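Methylaspartate ammonia-lyase (Citrobacter amalonaticus, PDB 1KKO) catalyses the reversible, magnesium-dependent anti elimination of ammonia from L-threo-3-methylaspartate to give mesaconate. Local coordinates at residues 167-181 against 189-203. Sequence-based numbering, arbitrary orientation.
Sequences IPLFGQSGDDRYIAV and VDVLPHALINNVEEK. With SO4 (sulfate ion), chain C.
The first two strands of the TIM barrel, 169-170 and 191-194, meet here by a single bridge, Phe170 opposite Val191, and active-site residues lie at or just beyond their C-terminal ends. Gly171 N donates to Val191 O at 3.0 Å and 161°, while Leu169 N bonds to Asp190 OD2 on its anti lone pair. Phe170 brings its ring edge to the backbone of Val191 and Leu192; with CG anti to the backbone N (chi1 174°), the ring is directed along Val191, CD1 3.6 Å from Val191 CG1. The strands are parallel neighbours joined through helix 179-186, the beta-alpha-beta crossover of a TIM barrel, right-handed as in that fold, with Val181 CG2 against Pro193 CB. Gln172, a substrate-binding residue, holds OE1 3.8 Å above the centre of the ring of His194, the transition-state stabiliser, amide and ring planes 53° apart. Gln172 NE2 donates to a sulfate, probably from the crystallisation liquor, that Lys331 also binds; His194 NE2 bonds to Tyr240. Arg177 grips Ala195 O side-on, NE at 2.7 Å and NH2 at 2.9 Å, with Ala195 O lying in the guanidinium plane. Asp175 OD1 takes this NH2 on its anti side and Lys203 NZ, at 2.7 Å, on the syn side but tilted out of the carboxylate plane.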
loop_
_atom_site.group_PDB
_atom_site.type_symbol
_atom_site.label_atom_id
_atom_site.label_comp_id
_atom_site.label_asym_id
_atom_site.label_seq_id
_atom_site.Cartn_x
_atom_site.Cartn_y
_atom_site.Cartn_z
ATOM N N ILE A 167 17.098 -6.375 -7.007
ATOM C CA ILE A 167 17.175 -5.218 -7.881
ATOM C C ILE A 167 17.173 -3.992 -6.974
ATOM O O ILE A 167 16.360 -3.934 -6.047
ATOM C CB ILE A 167 15.911 -5.150 -8.764
ATOM C CG1 ILE A 167 15.745 -6.397 -9.643
ATOM C CG2 ILE A 167 15.895 -3.865 -9.586
ATOM C CD1 ILE A 167 16.816 -6.578 -10.683
ATOM N N PRO A 168 18.028 -2.995 -7.218
ATOM C CA PRO A 168 17.975 -1.771 -6.419
ATOM C C PRO A 168 16.618 -1.083 -6.511
ATOM O O PRO A 168 16.105 -0.917 -7.613
ATOM C CB PRO A 168 19.075 -0.906 -7.033
ATOM C CG PRO A 168 20.019 -1.885 -7.627
ATOM C CD PRO A 168 19.138 -2.954 -8.190
ATOM N N LEU A 169 16.084 -0.681 -5.362
ATOM C CA LEU A 169 14.764 -0.069 -5.280
ATOM C C LEU A 169 14.854 1.425 -5.019
ATOM O O LEU A 169 15.696 1.884 -4.250
ATOM C CB LEU A 169 13.932 -0.719 -4.174
ATOM C CG LEU A 169 13.790 -2.236 -4.239
ATOM C CD1 LEU A 169 12.861 -2.729 -3.139
ATOM C CD2 LEU A 169 13.283 -2.667 -5.576
ATOM N N PHE A 170 13.922 2.147 -5.626
ATOM C CA PHE A 170 13.886 3.605 -5.620
ATOM C C PHE A 170 12.590 4.094 -4.998
ATOM O O PHE A 170 11.506 3.818 -5.517
ATOM C CB PHE A 170 13.988 4.090 -7.072
ATOM C CG PHE A 170 13.831 5.562 -7.263
ATOM C CD1 PHE A 170 14.363 6.471 -6.370
ATOM C CD2 PHE A 170 13.140 6.030 -8.361
ATOM C CE1 PHE A 170 14.222 7.823 -6.587
ATOM C CE2 PHE A 170 12.991 7.379 -8.578
ATOM C CZ PHE A 170 13.549 8.275 -7.697
ATOM N N GLY A 171 12.699 4.823 -3.893
ATOM C CA GLY A 171 11.547 5.379 -3.204
ATOM C C GLY A 171 11.237 6.796 -3.638
ATOM O O GLY A 171 12.145 7.599 -3.837
ATOM N N GLN A 172 9.944 7.096 -3.798
ATOM C CA GLN A 172 9.496 8.436 -4.165
ATOM C C GLN A 172 8.701 9.083 -3.044
ATOM O O GLN A 172 7.815 8.474 -2.447
ATOM C CB GLN A 172 8.758 8.462 -5.510
ATOM C CG GLN A 172 7.318 8.018 -5.529
ATOM C CD GLN A 172 6.624 8.395 -6.832
ATOM O OE1 GLN A 172 6.794 9.514 -7.317
ATOM N NE2 GLN A 172 5.849 7.471 -7.403
ATOM N N SER A 173 9.036 10.339 -2.772
ATOM C CA SER A 173 8.492 11.081 -1.647
ATOM C C SER A 173 7.238 11.893 -1.897
ATOM O O SER A 173 6.556 12.294 -0.954
ATOM C CB SER A 173 9.559 12.087 -1.221
ATOM O OG SER A 173 9.833 13.020 -2.259
ATOM N N GLY A 174 6.953 12.199 -3.150
ATOM C CA GLY A 174 5.953 13.203 -3.430
ATOM C C GLY A 174 6.487 14.514 -2.856
ATOM O O GLY A 174 7.691 14.713 -2.729
ATOM N N ASP A 175 5.590 15.422 -2.475
ATOM C CA ASP A 175 6.009 16.695 -1.890
ATOM C C ASP A 175 6.519 16.544 -0.444
ATOM O O ASP A 175 7.069 17.485 0.135
ATOM C CB ASP A 175 4.862 17.714 -1.957
ATOM C CG ASP A 175 4.710 18.333 -3.338
ATOM O OD1 ASP A 175 5.725 18.842 -3.880
ATOM O OD2 ASP A 175 3.617 18.335 -3.961
ATOM N N ASP A 176 6.354 15.357 0.130
ATOM C CA ASP A 176 6.794 15.084 1.506
ATOM C C ASP A 176 8.303 14.788 1.501
ATOM O O ASP A 176 8.758 13.779 2.056
ATOM C CB ASP A 176 6.018 13.866 2.018
ATOM C CG ASP A 176 5.854 13.832 3.521
ATOM O OD1 ASP A 176 6.141 14.837 4.201
ATOM O OD2 ASP A 176 5.427 12.807 4.101
ATOM N N ARG A 177 9.072 15.683 0.881
ATOM C CA ARG A 177 10.483 15.432 0.576
ATOM C C ARG A 177 11.466 15.474 1.739
ATOM O O ARG A 177 12.645 15.192 1.554
ATOM C CB ARG A 177 10.949 16.355 -0.552
ATOM C CG ARG A 177 11.052 17.840 -0.193
ATOM C CD ARG A 177 11.491 18.700 -1.370
ATOM N NE ARG A 177 10.535 18.554 -2.445
ATOM C CZ ARG A 177 9.349 19.142 -2.506
ATOM N NH1 ARG A 177 8.958 20.010 -1.575
ATOM N NH2 ARG A 177 8.555 18.869 -3.513
ATOM N N TYR A 178 10.987 15.802 2.937
ATOM C CA TYR A 178 11.847 15.783 4.113
ATOM C C TYR A 178 11.495 14.575 4.981
ATOM O O TYR A 178 12.340 13.728 5.253
ATOM C CB TYR A 178 11.739 17.097 4.898
ATOM C CG TYR A 178 12.138 18.284 4.062
ATOM C CD1 TYR A 178 13.472 18.533 3.769
ATOM C CD2 TYR A 178 11.188 19.124 3.527
ATOM C CE1 TYR A 178 13.846 19.600 2.977
ATOM C CE2 TYR A 178 11.551 20.195 2.728
ATOM C CZ TYR A 178 12.884 20.427 2.463
ATOM O OH TYR A 178 13.247 21.500 1.672
ATOM N N ILE A 179 10.233 14.481 5.378
ATOM C CA ILE A 179 9.779 13.354 6.182
ATOM C C ILE A 179 9.996 12.018 5.466
ATOM O O ILE A 179 10.417 11.048 6.089
ATOM C CB ILE A 179 8.292 13.510 6.548
ATOM C CG1 ILE A 179 8.096 14.692 7.510
ATOM C CG2 ILE A 179 7.758 12.211 7.122
ATOM C CD1 ILE A 179 8.883 14.600 8.791
ATOM N N ALA A 180 9.722 11.959 4.165
ATOM C CA ALA A 180 9.848 10.689 3.461
ATOM C C ALA A 180 11.290 10.213 3.409
ATOM O O ALA A 180 11.549 9.010 3.400
ATOM C CB ALA A 180 9.257 10.784 2.072
ATOM N N VAL A 181 12.235 11.147 3.379
ATOM C CA VAL A 181 13.647 10.794 3.388
ATOM C C VAL A 181 13.991 10.053 4.679
ATOM O O VAL A 181 14.695 9.042 4.660
ATOM C CB VAL A 181 14.533 12.042 3.187
ATOM C CG1 VAL A 181 15.978 11.789 3.599
ATOM C CG2 VAL A 181 14.479 12.467 1.735
ATOM N N VAL A 189 16.566 2.231 2.153
ATOM C CA VAL A 189 16.219 2.235 0.739
ATOM C C VAL A 189 17.451 2.456 -0.139
ATOM O O VAL A 189 18.305 3.289 0.167
ATOM C CB VAL A 189 15.102 3.250 0.471
ATOM C CG1 VAL A 189 14.773 3.342 -1.001
ATOM C CG2 VAL A 189 13.861 2.843 1.246
ATOM N N ASP A 190 17.550 1.708 -1.231
ATOM C CA ASP A 190 18.745 1.755 -2.078
ATOM C C ASP A 190 18.926 3.067 -2.834
ATOM O O ASP A 190 20.056 3.512 -3.037
ATOM C CB ASP A 190 18.718 0.637 -3.120
ATOM C CG ASP A 190 18.472 -0.732 -2.528
ATOM O OD1 ASP A 190 19.214 -1.145 -1.610
ATOM O OD2 ASP A 190 17.566 -1.470 -2.955
ATOM N N VAL A 191 17.824 3.652 -3.298
ATOM C CA VAL A 191 17.851 4.843 -4.130
ATOM C C VAL A 191 16.718 5.753 -3.663
ATOM O O VAL A 191 15.614 5.273 -3.395
ATOM C CB VAL A 191 17.650 4.482 -5.614
ATOM C CG1 VAL A 191 17.884 5.713 -6.496
ATOM C CG2 VAL A 191 18.567 3.330 -6.037
ATOM N N LEU A 192 16.955 7.057 -3.603
ATOM C CA LEU A 192 15.961 7.960 -3.048
ATOM C C LEU A 192 16.294 9.373 -3.467
ATOM O O LEU A 192 17.434 9.639 -3.850
ATOM C CB LEU A 192 15.952 7.857 -1.516
ATOM C CG LEU A 192 17.135 8.451 -0.751
ATOM C CD1 LEU A 192 16.776 8.598 0.719
ATOM C CD2 LEU A 192 18.423 7.654 -0.927
ATOM N N PRO A 193 15.370 10.318 -3.311
ATOM C CA PRO A 193 13.994 10.161 -2.845
ATOM C C PRO A 193 12.961 10.714 -3.830
ATOM O O PRO A 193 11.806 10.901 -3.431
ATOM C CB PRO A 193 13.998 11.087 -1.645
ATOM C CG PRO A 193 14.759 12.293 -2.219
ATOM C CD PRO A 193 15.751 11.734 -3.242
ATOM N N HIS A 194 13.384 10.981 -5.066
ATOM C CA HIS A 194 12.568 11.589 -6.113
ATOM C C HIS A 194 12.345 13.100 -5.875
ATOM O O HIS A 194 12.752 13.927 -6.710
ATOM C CB HIS A 194 11.266 10.808 -6.332
ATOM C CG HIS A 194 10.437 11.338 -7.450
ATOM N ND1 HIS A 194 10.320 10.726 -8.679
ATOM C CD2 HIS A 194 9.666 12.448 -7.505
ATOM C CE1 HIS A 194 9.511 11.445 -9.440
ATOM N NE2 HIS A 194 9.087 12.483 -8.743
ATOM N N ALA A 195 11.692 13.437 -4.760
ATOM C CA ALA A 195 11.546 14.811 -4.262
ATOM C C ALA A 195 10.595 15.727 -5.010
ATOM O O ALA A 195 10.421 16.875 -4.603
ATOM C CB ALA A 195 12.910 15.465 -4.114
ATOM N N LEU A 196 10.001 15.243 -6.094
ATOM C CA LEU A 196 8.962 15.973 -6.828
ATOM C C LEU A 196 9.314 17.453 -6.980
ATOM O O LEU A 196 8.583 18.337 -6.531
ATOM C CB LEU A 196 7.613 15.801 -6.126
ATOM C CG LEU A 196 6.369 16.223 -6.909
ATOM C CD1 LEU A 196 6.211 15.475 -8.197
ATOM C CD2 LEU A 196 5.154 16.015 -6.028
ATOM N N ILE A 197 10.453 17.716 -7.613
ATOM C CA ILE A 197 10.898 19.087 -7.824
ATOM C C ILE A 197 10.197 19.564 -9.095
ATOM O O ILE A 197 10.740 19.498 -10.190
ATOM C CB ILE A 197 12.432 19.119 -7.932
ATOM C CG1 ILE A 197 13.072 18.559 -6.654
ATOM C CG2 ILE A 197 12.933 20.520 -8.243
ATOM C CD1 ILE A 197 12.838 19.398 -5.411
ATOM N N ASN A 198 8.966 20.038 -8.941
ATOM C CA ASN A 198 8.130 20.334 -10.095
ATOM C C ASN A 198 7.688 21.800 -10.212
ATOM O O ASN A 198 6.759 22.099 -10.966
ATOM C CB ASN A 198 6.903 19.413 -10.103
ATOM C CG ASN A 198 5.974 19.669 -8.932
ATOM O OD1 ASN A 198 6.247 20.521 -8.097
ATOM N ND2 ASN A 198 4.884 18.916 -8.861
ATOM N N ASN A 199 8.355 22.668 -9.451
ATOM C CA ASN A 199 8.094 24.115 -9.427
ATOM C C ASN A 199 9.417 24.847 -9.469
ATOM O O ASN A 199 10.326 24.516 -8.720
ATOM C CB ASN A 199 7.330 24.549 -8.155
ATOM C CG ASN A 199 7.081 26.039 -8.112
ATOM O OD1 ASN A 199 7.938 26.821 -7.687
ATOM N ND2 ASN A 199 5.905 26.450 -8.579
ATOM N N VAL A 200 9.514 25.873 -10.315
ATOM C CA VAL A 200 10.737 26.659 -10.382
ATOM C C VAL A 200 10.974 27.548 -9.154
ATOM O O VAL A 200 12.015 27.468 -8.524
ATOM C CB VAL A 200 10.766 27.542 -11.640
ATOM C CG1 VAL A 200 11.933 28.506 -11.565
ATOM C CG2 VAL A 200 10.865 26.687 -12.897
ATOM N N GLU A 201 10.021 28.397 -8.809
ATOM C CA GLU A 201 10.287 29.358 -7.731
ATOM C C GLU A 201 10.518 28.698 -6.375
ATOM O O GLU A 201 11.439 29.073 -5.633
ATOM C CB GLU A 201 9.158 30.377 -7.604
ATOM C CG GLU A 201 9.321 31.618 -8.471
ATOM C CD GLU A 201 10.609 32.384 -8.209
ATOM O OE1 GLU A 201 10.898 32.727 -7.037
ATOM O OE2 GLU A 201 11.337 32.640 -9.181
ATOM N N GLU A 202 9.718 27.686 -6.066
ATOM C CA GLU A 202 9.738 27.138 -4.715
ATOM C C GLU A 202 10.459 25.827 -4.519
ATOM O O GLU A 202 10.801 25.498 -3.393
ATOM C CB GLU A 202 8.317 26.976 -4.209
ATOM C CG GLU A 202 7.543 28.284 -4.183
ATOM C CD GLU A 202 8.368 29.464 -3.686
ATOM O OE1 GLU A 202 9.203 29.294 -2.768
ATOM O OE2 GLU A 202 8.181 30.582 -4.213
ATOM N N LYS A 203 10.672 25.071 -5.592
ATOM C CA LYS A 203 11.288 23.752 -5.454
ATOM C C LYS A 203 12.689 23.719 -6.066
ATOM O O LYS A 203 13.635 23.296 -5.430
ATOM C CB LYS A 203 10.338 22.675 -6.000
ATOM C CG LYS A 203 9.050 22.585 -5.155
ATOM C CD LYS A 203 7.962 21.713 -5.762
ATOM C CE LYS A 203 6.670 21.788 -4.941
ATOM N NZ LYS A 203 5.585 20.972 -5.528
HETATM S S SO4 C . 4.098 8.979 -11.024
HETATM O O1 SO4 C . 3.044 8.487 -11.947
HETATM O O2 SO4 C . 3.717 10.425 -10.810
HETATM O O3 SO4 C . 4.060 8.243 -9.766
HETATM O O4 SO4 C . 5.467 8.937 -11.594
HETATM O O HOH W 1 17.432 -4.082 -3.538
HETATM O O HOH W 2 3.074 19.090 -6.501
#